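Local coordinates for protein galectin (Xenopus laevis, PDB 3WUC) that binds galactose-containing glycans as a proto-type galectin of the skin, with lactose and laminin as probable ligands, at residues 17-23 and 92-98; 32-38 and 123-129; 47-51 and 63-67; 89-93 and 102-106. One frame throughout, in Å; residues are numbered along the deposited sequence.

Contact 1: residues 17-23 and 92-98; sequences HKGHRVE and LIFDFED
Strand 20-23 runs antiparallel to strand 92-96, their axes 4.7 Å apart at 163°. Arg21 faces Asp95 and Glu23 faces Ile93 as non-hydrogen-bonded pairs (CA-CA 4.3 Å each); Val22 and Phe94 between them form a hydrogen-bonded pair, Val22 N to Phe94 O 3.0 Å and Phe94 N to Val22 O 2.9 Å. Two further backbone bonds, Phe96 N to His20 O and Gly19 N to Phe96 O (both 2.9 Å), tie in the type II turn His17-His20, where Gly19 holds a positive phi of 91°. Salt bridging and CH-pi contact come from one residue: extended Lys18 (chi1 m, then all t) lays CG 3.6 Å above the centroid of the Phe96 ring and sets NZ 2.8 Å from Asp98 OD1; NZ also pairs with Glu119. Apolar packing joins Val22 CG1 to Phe94 CB (4.1 Å) on the inner face. On the other face Glu23 meets Arg25 of the second subunit. Strand 89-96, central in the five-stranded sheet of the galectin beta-sandwich, here meets strand 20-28.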
loop_
_atom_site.group_PDB
_atom_site.type_symbol
_atom_site.label_atom_id
_atom_site.label_comp_id
_atom_site.label_asym_id
_atom_site.label_seq_id
_atom_site.Cartn_x
_atom_site.Cartn_y
_atom_site.Cartn_z
ATOM N N HIS B 17 13.521 7.276 12.832
ATOM C CA HIS B 17 14.380 8.414 13.064
ATOM C C HIS B 17 13.791 9.710 12.556
ATOM O O HIS B 17 12.922 9.710 11.704
ATOM C CB HIS B 17 15.698 8.171 12.357
ATOM C CG HIS B 17 16.479 7.042 12.963
ATOM N ND1 HIS B 17 17.601 7.275 13.755
ATOM C CD2 HIS B 17 16.282 5.712 12.961
ATOM C CE1 HIS B 17 18.075 6.112 14.175
ATOM N NE2 HIS B 17 17.273 5.153 13.742
ATOM N N LYS B 18 14.291 10.856 13.027
ATOM C CA LYS B 18 13.822 12.134 12.463
ATOM C C LYS B 18 14.065 12.192 10.930
ATOM O O LYS B 18 15.045 11.644 10.421
ATOM C CB LYS B 18 14.425 13.326 13.260
ATOM C CG LYS B 18 13.838 13.448 14.640
ATOM C CD LYS B 18 14.380 14.651 15.370
ATOM C CE LYS B 18 13.746 14.710 16.743
ATOM N NZ LYS B 18 14.551 15.570 17.662
ATOM N N GLY B 19 13.193 12.886 10.219
ATOM C CA GLY B 19 13.277 13.005 8.772
ATOM C C GLY B 19 12.480 11.895 8.075
ATOM O O GLY B 19 12.465 11.770 6.815
ATOM N N HIS B 20 11.851 11.031 8.880
ATOM C CA HIS B 20 11.022 9.961 8.404
ATOM C C HIS B 20 9.627 10.025 8.983
ATOM O O HIS B 20 9.374 10.820 9.922
ATOM C CB HIS B 20 11.700 8.628 8.780
ATOM C CG HIS B 20 13.030 8.503 8.132
ATOM N ND1 HIS B 20 13.202 8.009 6.852
ATOM C CD2 HIS B 20 14.245 8.965 8.517
ATOM C CE1 HIS B 20 14.482 8.074 6.522
ATOM N NE2 HIS B 20 15.138 8.634 7.520
ATOM N N ARG B 21 8.710 9.264 8.405
ATOM C CA ARG B 21 7.266 9.338 8.751
ATOM C C ARG B 21 6.728 7.912 8.886
ATOM O O ARG B 21 7.228 6.954 8.216
ATOM C CB ARG B 21 6.423 10.158 7.806
ATOM C CG ARG B 21 6.419 9.712 6.378
ATOM C CD ARG B 21 5.484 10.553 5.498
ATOM N NE ARG B 21 5.390 9.958 4.163
ATOM C CZ ARG B 21 6.302 10.122 3.184
ATOM N NH1 ARG B 21 7.385 10.877 3.364
ATOM N NH2 ARG B 21 6.132 9.520 2.011
ATOM N N VAL B 22 5.680 7.803 9.649
ATOM C CA VAL B 22 4.929 6.585 9.837
ATOM C C VAL B 22 3.511 6.841 9.505
ATOM O O VAL B 22 2.873 7.778 10.003
ATOM C CB VAL B 22 5.169 5.874 11.193
ATOM C CG1 VAL B 22 4.828 6.765 12.383
ATOM C CG2 VAL B 22 4.466 4.557 11.261
ATOM N N GLU B 23 2.940 5.915 8.694
ATOM C CA GLU B 23 1.564 5.936 8.272
ATOM C C GLU B 23 0.805 4.758 8.925
ATOM O O GLU B 23 1.279 3.644 8.852
ATOM C CB GLU B 23 1.485 5.758 6.749
ATOM C CG GLU B 23 0.059 5.618 6.234
ATOM C CD GLU B 23 -0.004 5.312 4.725
ATOM O OE1 GLU B 23 0.685 6.090 3.957
ATOM O OE2 GLU B 23 -0.626 4.212 4.395
ATOM N N LEU B 92 -3.788 8.032 9.808
ATOM C CA LEU B 92 -3.034 9.101 10.413
ATOM C C LEU B 92 -1.579 8.966 10.020
ATOM O O LEU B 92 -1.060 7.834 10.031
ATOM C CB LEU B 92 -3.185 9.055 11.974
ATOM C CG LEU B 92 -4.603 9.362 12.533
ATOM C CD1 LEU B 92 -4.685 8.984 14.022
ATOM C CD2 LEU B 92 -4.812 10.847 12.420
ATOM N N ILE B 93 -0.938 10.042 9.649
ATOM C CA ILE B 93 0.471 10.016 9.241
ATOM C C ILE B 93 1.222 10.943 10.207
ATOM O O ILE B 93 0.798 12.048 10.491
ATOM C CB ILE B 93 0.661 10.437 7.778
ATOM C CG1 ILE B 93 -0.096 9.462 6.924
ATOM C CG2 ILE B 93 2.108 10.442 7.466
ATOM C CD1 ILE B 93 -0.104 9.923 5.481
ATOM N N PHE B 94 2.353 10.489 10.729
ATOM C CA PHE B 94 3.162 11.273 11.683
ATOM C C PHE B 94 4.523 11.516 11.102
ATOM O O PHE B 94 5.248 10.556 10.850
ATOM C CB PHE B 94 3.277 10.512 13.013
ATOM C CG PHE B 94 1.961 10.160 13.658
ATOM C CD1 PHE B 94 1.214 9.095 13.313
ATOM C CD2 PHE B 94 1.471 11.018 14.650
ATOM C CE1 PHE B 94 -0.018 8.789 13.874
ATOM C CE2 PHE B 94 0.228 10.696 15.271
ATOM C CZ PHE B 94 -0.459 9.643 14.893
ATOM N N ASP B 95 4.894 12.756 10.896
ATOM C CA ASP B 95 6.214 13.150 10.404
ATOM C C ASP B 95 7.084 13.425 11.627
ATOM O O ASP B 95 6.749 14.288 12.410
ATOM C CB ASP B 95 6.166 14.475 9.620
ATOM C CG ASP B 95 5.434 14.417 8.378
ATOM O OD1 ASP B 95 5.164 13.278 7.930
ATOM O OD2 ASP B 95 5.100 15.561 7.856
ATOM N N PHE B 96 8.120 12.653 11.859
ATOM C CA PHE B 96 8.967 12.848 13.005
ATOM C C PHE B 96 10.097 13.831 12.715
ATOM O O PHE B 96 10.963 13.569 11.861
ATOM C CB PHE B 96 9.502 11.509 13.379
ATOM C CG PHE B 96 10.366 11.475 14.615
ATOM C CD1 PHE B 96 10.194 12.350 15.638
ATOM C CD2 PHE B 96 11.301 10.474 14.727
ATOM C CE1 PHE B 96 11.024 12.287 16.806
ATOM C CE2 PHE B 96 12.114 10.330 15.863
ATOM C CZ PHE B 96 11.973 11.252 16.931
ATOM N N GLU B 97 10.049 14.999 13.415
ATOM C CA GLU B 97 11.062 16.040 13.345
ATOM C C GLU B 97 11.084 16.612 14.754
ATOM O O GLU B 97 10.272 16.206 15.635
ATOM C CB GLU B 97 10.705 17.106 12.285
ATOM C CG GLU B 97 10.516 16.546 10.889
ATOM C CD GLU B 97 11.783 16.158 10.171
ATOM O OE1 GLU B 97 12.862 16.312 10.753
ATOM O OE2 GLU B 97 11.707 15.661 9.012
ATOM N N ASP B 98 11.948 17.628 14.985
ATOM C CA ASP B 98 11.891 18.353 16.225
ATOM C C ASP B 98 10.524 18.812 16.579
ATOM O O ASP B 98 10.127 18.862 17.766
ATOM C CB ASP B 98 12.849 19.604 16.153
ATOM C CG ASP B 98 14.352 19.181 16.101
ATOM O OD1 ASP B 98 14.705 18.023 16.422
ATOM O OD2 ASP B 98 15.204 20.037 15.797
HETATM O O HOH W 1 9.535 13.650 8.745
#

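Contact 2: residues 32-38 and 123-129; sequences TNRFAVD and YLALNNI. With GAL (beta-D-galactopyranose), chain D.
Strand 36-38 lies antiparallel to strand 123-127, axes 4.7 Å apart at 171°, in the sugar-binding sheet of the galectin sandwich. Ala36-Asn127 and Asp38-Ala125 are hydrogen-bonded pairs, each joined backbone N to O both ways at 2.9 Å; Val37-Leu126 between them is non-hydrogen-bonded. On the inner face Val37 (chi1 t) points CG1 at the notch between two leucines, 4.3 Å from both Leu124 CD2 and Leu126 CD1, while Phe35 CD2 meets Ile129 CG2 at 4.0 Å. The small Ala36 and Ala125 leave the outer face low beside Asp38 and Asn127, which line a pocket holding malonic acid, probably from the crystallisation liquor. Asn128, at positive phi (57°), fills the bend of 32-34, its ND2 donating to Arg34 O (2.8 Å). Arg34 (p, t, t) reaches galactose: NH1 and NH2 each donate to GAL O3 (3.0 Å), and NH2 also bonds to Met3 O. Strand 45-53 flanks 36-38, strand 7-12 flanks 123-127, and Val22 and Val24 of strand 20-28 pack beneath Leu124 from the opposing sheet.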
loop_
_atom_site.group_PDB
_atom_site.type_symbol
_atom_site.label_atom_id
_atom_site.label_comp_id
_atom_site.label_asym_id
_atom_site.label_seq_id
_atom_site.Cartn_x
_atom_site.Cartn_y
_atom_site.Cartn_z
ATOM N N THR B 32 -17.382 3.489 19.680
ATOM C CA THR B 32 -16.413 3.738 20.738
ATOM C C THR B 32 -16.413 5.176 21.174
ATOM O O THR B 32 -16.847 6.086 20.435
ATOM C CB THR B 32 -14.995 3.383 20.255
ATOM O OG1 THR B 32 -14.128 3.284 21.390
ATOM C CG2 THR B 32 -14.473 4.448 19.310
ATOM N N ASN B 33 -15.964 5.425 22.423
ATOM C CA ASN B 33 -15.920 6.783 22.885
ATOM C C ASN B 33 -14.707 7.609 22.419
ATOM O O ASN B 33 -14.671 8.794 22.493
ATOM C CB ASN B 33 -16.139 6.870 24.395
ATOM C CG ASN B 33 -15.104 6.139 25.204
ATOM O OD1 ASN B 33 -14.118 5.544 24.709
ATOM N ND2 ASN B 33 -15.380 6.070 26.504
ATOM N N ARG B 34 -13.622 6.897 22.082
ATOM C CA ARG B 34 -12.350 7.531 21.777
ATOM C C ARG B 34 -11.422 6.422 21.279
ATOM O O ARG B 34 -11.652 5.207 21.532
ATOM C CB ARG B 34 -11.764 8.237 23.005
ATOM C CG ARG B 34 -11.245 7.307 24.073
ATOM C CD ARG B 34 -10.708 8.130 25.193
ATOM N NE ARG B 34 -10.196 7.331 26.298
ATOM C CZ ARG B 34 -9.028 7.487 26.866
ATOM N NH1 ARG B 34 -8.123 8.419 26.540
ATOM N NH2 ARG B 34 -8.760 6.663 27.920
ATOM N N PHE B 35 -10.386 6.863 20.560
ATOM C CA PHE B 35 -9.308 5.955 20.122
ATOM C C PHE B 35 -8.003 6.668 20.154
ATOM O O PHE B 35 -7.903 7.899 20.216
ATOM C CB PHE B 35 -9.615 5.341 18.745
ATOM C CG PHE B 35 -9.386 6.247 17.546
ATOM C CD1 PHE B 35 -10.347 7.125 17.159
ATOM C CD2 PHE B 35 -8.205 6.179 16.866
ATOM C CE1 PHE B 35 -10.148 7.938 16.013
ATOM C CE2 PHE B 35 -7.944 7.004 15.784
ATOM C CZ PHE B 35 -8.906 7.871 15.378
ATOM N N ALA B 36 -6.878 5.971 20.123
ATOM C CA ALA B 36 -5.605 6.612 20.174
ATOM C C ALA B 36 -4.560 5.892 19.383
ATOM O O ALA B 36 -4.598 4.621 19.308
ATOM C CB ALA B 36 -5.083 6.707 21.622
ATOM N N VAL B 37 -3.626 6.679 18.872
ATOM C CA VAL B 37 -2.348 6.175 18.333
ATOM C C VAL B 37 -1.258 6.904 19.095
ATOM O O VAL B 37 -1.245 8.118 19.256
ATOM C CB VAL B 37 -2.173 6.449 16.809
ATOM C CG1 VAL B 37 -0.829 5.869 16.365
ATOM C CG2 VAL B 37 -3.276 5.810 16.025
ATOM N N ASP B 38 -0.367 6.119 19.716
ATOM C CA ASP B 38 0.677 6.594 20.587
ATOM C C ASP B 38 2.036 6.274 20.021
ATOM O O ASP B 38 2.300 5.182 19.468
ATOM C CB ASP B 38 0.655 5.865 21.926
ATOM C CG ASP B 38 -0.588 6.104 22.737
ATOM O OD1 ASP B 38 -1.205 7.209 22.632
ATOM O OD2 ASP B 38 -0.956 5.202 23.514
ATOM N N TYR B 123 8.377 2.809 19.883
ATOM C CA TYR B 123 7.153 2.309 20.307
ATOM C C TYR B 123 5.989 3.026 19.657
ATOM O O TYR B 123 5.980 4.251 19.578
ATOM C CB TYR B 123 7.009 2.518 21.856
ATOM C CG TYR B 123 5.709 2.131 22.506
ATOM C CD1 TYR B 123 5.399 0.833 22.930
ATOM C CD2 TYR B 123 4.730 3.077 22.779
ATOM C CE1 TYR B 123 4.239 0.499 23.559
ATOM C CE2 TYR B 123 3.541 2.756 23.383
ATOM C CZ TYR B 123 3.271 1.484 23.814
ATOM O OH TYR B 123 2.062 1.191 24.406
ATOM N N LEU B 124 5.085 2.186 19.127
ATOM C CA LEU B 124 3.823 2.657 18.531
ATOM C C LEU B 124 2.676 1.784 18.955
ATOM O O LEU B 124 2.743 0.533 18.866
ATOM C CB LEU B 124 3.968 2.700 17.001
ATOM C CG LEU B 124 2.834 3.377 16.193
ATOM C CD1 LEU B 124 3.416 3.913 14.909
ATOM C CD2 LEU B 124 1.702 2.374 15.992
ATOM N N ALA B 125 1.607 2.391 19.490
ATOM C CA ALA B 125 0.493 1.613 19.927
ATOM C C ALA B 125 -0.832 2.102 19.424
ATOM O O ALA B 125 -0.950 3.353 19.231
ATOM C CB ALA B 125 0.406 1.601 21.477
ATOM N N LEU B 126 -1.754 1.164 19.238
ATOM C CA LEU B 126 -3.099 1.458 18.815
ATOM C C LEU B 126 -4.026 1.042 19.909
ATOM O O LEU B 126 -3.910 -0.061 20.466
ATOM C CB LEU B 126 -3.489 0.670 17.539
ATOM C CG LEU B 126 -3.113 1.387 16.205
ATOM C CD1 LEU B 126 -1.630 1.631 16.033
ATOM C CD2 LEU B 126 -3.569 0.505 15.037
ATOM N N ASN B 127 -5.004 1.886 20.238
ATOM C CA ASN B 127 -5.997 1.625 21.259
ATOM C C ASN B 127 -7.367 1.994 20.648
ATOM O O ASN B 127 -7.578 3.119 20.109
ATOM C CB ASN B 127 -5.698 2.441 22.543
ATOM C CG ASN B 127 -4.401 1.982 23.265
ATOM O OD1 ASN B 127 -4.143 0.824 23.367
ATOM N ND2 ASN B 127 -3.637 2.891 23.749
ATOM N N ASN B 128 -8.307 1.048 20.761
ATOM C CA ASN B 128 -9.660 1.154 20.187
ATOM C C ASN B 128 -9.640 1.401 18.648
ATOM O O ASN B 128 -10.563 1.999 18.078
ATOM C CB ASN B 128 -10.378 2.309 20.917
ATOM C CG ASN B 128 -11.118 1.831 22.169
ATOM O OD1 ASN B 128 -11.053 0.645 22.496
ATOM N ND2 ASN B 128 -11.849 2.725 22.827
ATOM N N ILE B 129 -8.635 0.869 18.008
ATOM C CA ILE B 129 -8.567 0.883 16.547
ATOM C C ILE B 129 -7.806 -0.332 16.102
ATOM O O ILE B 129 -6.741 -0.696 16.660
ATOM C CB ILE B 129 -7.938 2.235 16.112
ATOM C CG1 ILE B 129 -7.740 2.193 14.575
ATOM C CG2 ILE B 129 -6.595 2.507 16.753
ATOM C CD1 ILE B 129 -7.263 3.492 13.931
HETATM C C1 GAL D . -6.613 11.237 30.389
HETATM C C2 GAL D . -7.007 9.887 29.851
HETATM C C3 GAL D . -5.817 9.194 29.226
HETATM C C4 GAL D . -5.162 10.133 28.219
HETATM C C5 GAL D . -4.857 11.476 28.920
HETATM C C6 GAL D . -4.238 12.445 27.934
HETATM O O2 GAL D . -7.428 9.101 30.994
HETATM O O3 GAL D . -6.163 7.930 28.732
HETATM O O4 GAL D . -6.000 10.274 27.044
HETATM O O5 GAL D . -6.082 12.032 29.369
HETATM O O6 GAL D . -4.013 13.726 28.499
HETATM O O HOH W 2 -13.260 2.508 25.471
HETATM O O HOH W 3 0.172 3.159 24.909
#

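Contact 3: residues 47-51 and 63-67; sequences ICHCN and IVLNS. With GAL (beta-D-galactopyranose), chain D.
Strands 48-51 and 63-67 run antiparallel, axes 4.7 Å apart at 162°. Ile63, first of the second segment, faces the interior, its CG2 4.3 Å from Cys50 SG. Val64 pairs with Asn51 through two backbone bonds, Asn51 N to Val64 O 2.7 Å and Val64 N to Asn51 O 3.1 Å. Leu65 (m, t) turns back to the interior in a non-hydrogen-bonded pair with Cys50, its CD2 3.6 Å from Cys50 SG. Asn66 and His49 form a hydrogen-bonded pair (His49 N to Asn66 O 2.8 Å, Asn66 N to His49 O 3.0 Å); Asn66 chi1 t carries ND2 to GAL O6 at 2.8 Å, and its OD1 accepts Ser67 N at 2.8 Å. Ser67, its OG bonded to Asp74, ends the segment opposite Ile47, which with Cys48 forms a classic beta bulge against Leu39. Across from Asn66, His49 (chi1 t) brings NE2 2.8 Å from GAL O4, its ND1 being held by Asp38. This hairpin supplies part of the galectin galactose-binding site, alongside Arg34, Arg53, Trp73 and Glu76.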
loop_
_atom_site.group_PDB
_atom_site.type_symbol
_atom_site.label_atom_id
_atom_site.label_comp_id
_atom_site.label_asym_id
_atom_site.label_seq_id
_atom_site.Cartn_x
_atom_site.Cartn_y
_atom_site.Cartn_z
ATOM N N ILE B 47 6.096 10.566 23.181
ATOM C CA ILE B 47 6.334 11.878 22.571
ATOM C C ILE B 47 5.056 12.376 21.913
ATOM O O ILE B 47 4.933 13.612 21.818
ATOM C CB ILE B 47 7.531 11.878 21.561
ATOM C CG1 ILE B 47 8.094 13.229 21.309
ATOM C CG2 ILE B 47 7.208 11.095 20.282
ATOM C CD1 ILE B 47 8.849 13.787 22.506
ATOM N N CYS B 48 4.166 11.474 21.496
ATOM C CA CYS B 48 2.896 11.910 20.961
ATOM C C CYS B 48 1.822 10.886 21.217
ATOM O O CYS B 48 1.881 9.781 20.693
ATOM C CB CYS B 48 3.057 12.202 19.466
ATOM S SG CYS B 48 1.513 12.910 18.749
ATOM N N HIS B 49 0.855 11.236 22.050
ATOM C CA HIS B 49 -0.389 10.502 22.244
ATOM C C HIS B 49 -1.464 11.249 21.491
ATOM O O HIS B 49 -1.687 12.393 21.807
ATOM C CB HIS B 49 -0.714 10.498 23.744
ATOM C CG HIS B 49 -2.112 10.097 24.141
ATOM N ND1 HIS B 49 -2.612 8.813 24.089
ATOM C CD2 HIS B 49 -3.105 10.813 24.739
ATOM C CE1 HIS B 49 -3.816 8.757 24.602
ATOM N NE2 HIS B 49 -4.133 9.959 25.020
ATOM N N CYS B 50 -2.011 10.661 20.419
ATOM C CA CYS B 50 -3.002 11.317 19.529
ATOM C C CYS B 50 -4.299 10.604 19.793
ATOM O O CYS B 50 -4.482 9.460 19.451
ATOM C CB CYS B 50 -2.549 11.129 18.092
ATOM S SG CYS B 50 -3.715 11.817 16.919
ATOM N N ASN B 51 -5.227 11.332 20.441
ATOM C CA ASN B 51 -6.373 10.772 21.008
ATOM C C ASN B 51 -7.702 11.445 20.547
ATOM O O ASN B 51 -8.294 12.259 21.250
ATOM C CB ASN B 51 -6.261 10.796 22.533
ATOM C CG ASN B 51 -7.370 10.032 23.291
ATOM O OD1 ASN B 51 -7.704 10.501 24.441
ATOM N ND2 ASN B 51 -7.966 8.964 22.750
ATOM N N ILE B 63 -9.909 16.301 19.157
ATOM C CA ILE B 63 -8.620 15.616 19.255
ATOM C C ILE B 63 -7.869 16.157 20.446
ATOM O O ILE B 63 -7.563 17.363 20.547
ATOM C CB ILE B 63 -7.791 15.729 17.975
ATOM C CG1 ILE B 63 -8.596 15.279 16.781
ATOM C CG2 ILE B 63 -6.558 14.876 18.093
ATOM C CD1 ILE B 63 -7.908 15.460 15.449
ATOM N N VAL B 64 -7.445 15.235 21.362
ATOM C CA VAL B 64 -6.525 15.523 22.420
ATOM C C VAL B 64 -5.156 14.978 22.065
ATOM O O VAL B 64 -5.083 13.749 21.734
ATOM C CB VAL B 64 -7.034 14.943 23.760
ATOM C CG1 VAL B 64 -5.957 14.964 24.815
ATOM C CG2 VAL B 64 -8.239 15.735 24.264
ATOM N N LEU B 65 -4.146 15.825 22.077
ATOM C CA LEU B 65 -2.750 15.394 21.972
ATOM C C LEU B 65 -2.041 15.635 23.314
ATOM O O LEU B 65 -2.251 16.635 24.005
ATOM C CB LEU B 65 -1.992 16.094 20.868
ATOM C CG LEU B 65 -2.517 16.068 19.437
ATOM C CD1 LEU B 65 -1.547 16.894 18.667
ATOM C CD2 LEU B 65 -2.728 14.678 18.798
ATOM N N ASN B 66 -1.159 14.697 23.685
ATOM C CA ASN B 66 -0.358 14.958 24.881
ATOM C C ASN B 66 0.926 14.175 24.747
ATOM O O ASN B 66 1.103 13.436 23.791
ATOM C CB ASN B 66 -1.141 14.531 26.158
ATOM C CG ASN B 66 -0.741 15.333 27.379
ATOM O OD1 ASN B 66 0.291 16.010 27.414
ATOM N ND2 ASN B 66 -1.584 15.179 28.429
ATOM N N SER B 67 1.808 14.401 25.702
ATOM C CA SER B 67 3.000 13.594 25.899
ATOM C C SER B 67 2.944 12.974 27.283
ATOM O O SER B 67 2.201 13.374 28.139
ATOM C CB SER B 67 4.202 14.494 25.778
ATOM O OG SER B 67 4.122 15.650 26.620
HETATM C C1 GAL D . -6.613 11.237 30.389
HETATM C C2 GAL D . -7.007 9.887 29.851
HETATM C C3 GAL D . -5.817 9.194 29.226
HETATM C C4 GAL D . -5.162 10.133 28.219
HETATM C C5 GAL D . -4.857 11.476 28.920
HETATM C C6 GAL D . -4.238 12.445 27.934
HETATM O O2 GAL D . -7.428 9.101 30.994
HETATM O O3 GAL D . -6.163 7.930 28.732
HETATM O O4 GAL D . -6.000 10.274 27.044
HETATM O O5 GAL D . -6.082 12.032 29.369
HETATM O O6 GAL D . -4.013 13.726 28.499
#

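Contact 4: residues 89-93 and 102-106; sequences ETMLI and VHLPD
In the beta hairpin of strands 89-96 and 99-103, part of the five-stranded sheet of the galectin sandwich, the touching parts 90-93 and 102-105 run roughly antiparallel, end-to-end directions 143° apart, and meet in one bridge. Ile93 and His103 are a hydrogen-bonded pair (CA-CA 5.0 Å): His103 N to Ile93 O is 2.8 Å, whereas Ile93 N to His103 O, at 3.3 Å, is weak. Strand pairing then stops as the chain turns off through Leu104 to Pro105, and CA-CA spacing widens to 5.6 Å at Leu92-Leu104 and 5.9 Å at Met91-Pro105. Leu92 (m, t) faces the interior, its CD2 touching Leu104 CD2 at 4.0 Å and Pro105 CD at 4.2 Å. Pro105 also sets CG 3.8 Å from Thr90 OG1. On the other face CB of Ile93 lies 3.9 Å from CB of His103, whose NE2 bonds to Asp95; Met91 and Ile93 there also touch the second subunit. Where the strands part, a water donates to Met91 O (2.8 Å) and His103 O (2.9 Å).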
loop_
_atom_site.group_PDB
_atom_site.type_symbol
_atom_site.label_atom_id
_atom_site.label_comp_id
_atom_site.label_asym_id
_atom_site.label_seq_id
_atom_site.Cartn_x
_atom_site.Cartn_y
_atom_site.Cartn_z
ATOM N N GLU B 89 -12.840 3.056 8.694
ATOM C CA GLU B 89 -11.410 3.182 8.491
ATOM C C GLU B 89 -10.944 4.619 8.620
ATOM O O GLU B 89 -11.683 5.604 8.426
ATOM C CB GLU B 89 -10.943 2.587 7.165
ATOM C CG GLU B 89 -11.462 1.210 6.787
ATOM C CD GLU B 89 -10.744 0.638 5.564
ATOM O OE1 GLU B 89 -9.787 1.283 4.985
ATOM O OE2 GLU B 89 -11.081 -0.533 5.279
ATOM N N THR B 90 -9.671 4.788 9.032
ATOM C CA THR B 90 -9.064 6.048 9.124
ATOM C C THR B 90 -7.573 5.900 8.854
ATOM O O THR B 90 -7.060 4.784 8.793
ATOM C CB THR B 90 -9.317 6.780 10.441
ATOM O OG1 THR B 90 -8.895 8.122 10.352
ATOM C CG2 THR B 90 -8.476 6.146 11.574
ATOM N N MET B 91 -6.920 6.970 8.593
ATOM C CA MET B 91 -5.462 7.008 8.336
ATOM C C MET B 91 -4.873 8.230 9.026
ATOM O O MET B 91 -5.376 9.335 8.882
ATOM C CB MET B 91 -5.129 7.058 6.842
ATOM C CG MET B 91 -3.676 7.071 6.585
ATOM S SD MET B 91 -3.325 6.850 4.823
ATOM C CE MET B 91 -4.005 8.327 4.176
ATOM N N LEU B 92 -3.788 8.032 9.808
ATOM C CA LEU B 92 -3.034 9.101 10.413
ATOM C C LEU B 92 -1.579 8.966 10.020
ATOM O O LEU B 92 -1.060 7.834 10.031
ATOM C CB LEU B 92 -3.185 9.055 11.974
ATOM C CG LEU B 92 -4.603 9.362 12.533
ATOM C CD1 LEU B 92 -4.685 8.984 14.022
ATOM C CD2 LEU B 92 -4.812 10.847 12.420
ATOM N N ILE B 93 -0.938 10.042 9.649
ATOM C CA ILE B 93 0.471 10.016 9.241
ATOM C C ILE B 93 1.222 10.943 10.207
ATOM O O ILE B 93 0.798 12.048 10.491
ATOM C CB ILE B 93 0.661 10.437 7.778
ATOM C CG1 ILE B 93 -0.096 9.462 6.924
ATOM C CG2 ILE B 93 2.108 10.442 7.466
ATOM C CD1 ILE B 93 -0.104 9.923 5.481
ATOM N N VAL B 102 1.332 15.911 12.798
ATOM C CA VAL B 102 0.239 14.927 12.712
ATOM C C VAL B 102 -0.622 15.318 11.476
ATOM O O VAL B 102 -1.251 16.402 11.491
ATOM C CB VAL B 102 -0.667 14.831 13.936
ATOM C CG1 VAL B 102 -1.652 13.715 13.815
ATOM C CG2 VAL B 102 0.236 14.761 15.226
ATOM N N HIS B 103 -0.547 14.519 10.408
ATOM C CA HIS B 103 -1.373 14.696 9.207
ATOM C C HIS B 103 -2.691 14.004 9.395
ATOM O O HIS B 103 -2.801 12.765 9.433
ATOM C CB HIS B 103 -0.713 14.127 7.972
ATOM C CG HIS B 103 0.535 14.820 7.577
ATOM N ND1 HIS B 103 0.540 15.902 6.709
ATOM C CD2 HIS B 103 1.812 14.693 8.019
ATOM C CE1 HIS B 103 1.782 16.325 6.542
ATOM N NE2 HIS B 103 2.575 15.605 7.317
ATOM N N LEU B 104 -3.746 14.775 9.521
ATOM C CA LEU B 104 -5.055 14.284 9.626
ATOM C C LEU B 104 -5.617 13.869 8.214
ATOM O O LEU B 104 -5.161 14.500 7.220
ATOM C CB LEU B 104 -5.971 15.346 10.251
ATOM C CG LEU B 104 -5.567 15.934 11.641
ATOM C CD1 LEU B 104 -6.512 16.932 12.101
ATOM C CD2 LEU B 104 -5.450 14.756 12.621
ATOM N N PRO B 105 -6.628 12.984 8.192
ATOM C CA PRO B 105 -7.071 12.449 6.859
ATOM C C PRO B 105 -7.880 13.466 6.082
ATOM O O PRO B 105 -8.076 13.219 4.873
ATOM C CB PRO B 105 -7.848 11.161 7.162
ATOM C CG PRO B 105 -8.273 11.384 8.603
ATOM C CD PRO B 105 -7.206 12.198 9.285
ATOM N N ASP B 106 -8.279 14.580 6.690
ATOM C CA ASP B 106 -8.948 15.676 5.929
ATOM C C ASP B 106 -7.940 16.641 5.304
ATOM O O ASP B 106 -8.357 17.716 4.865
ATOM C CB ASP B 106 -9.942 16.421 6.843
ATOM C CG ASP B 106 -9.262 17.071 8.074
ATOM O OD1 ASP B 106 -8.001 17.073 8.185
ATOM O OD2 ASP B 106 -10.044 17.717 8.862
HETATM O O HOH W 4 -3.823 11.100 7.328
#

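Contacts 1 and 4 share Leu92 and Ile93 on strand 89-96 and build one sheet of the sandwich; contacts 2 and 3 build the other, through the adjacent strands 36-39 and 45-53. Contacts 2, 3 and 4 are buried, whereas contact 1 runs out to an exposed turn tied by a backbone bond and Lys18 salt bridges. The sheets meet through apolar side chains: Val22 CG2 lies 3.9 Å from Leu124 CD1 and Phe94 CE1 3.9 Å from Val37 CG1. Ile63 CD1 packs 3.8 Å from Leu104 CD2, on the loop beyond strand 99-103. Outward chemistry divides accordingly. Contacts 2 and 3 turn polar side chains to galactose, linked by Asp38 OD1 to His49 ND1 at 2.6 Å; contacts 1 and 4 both touch the second subunit.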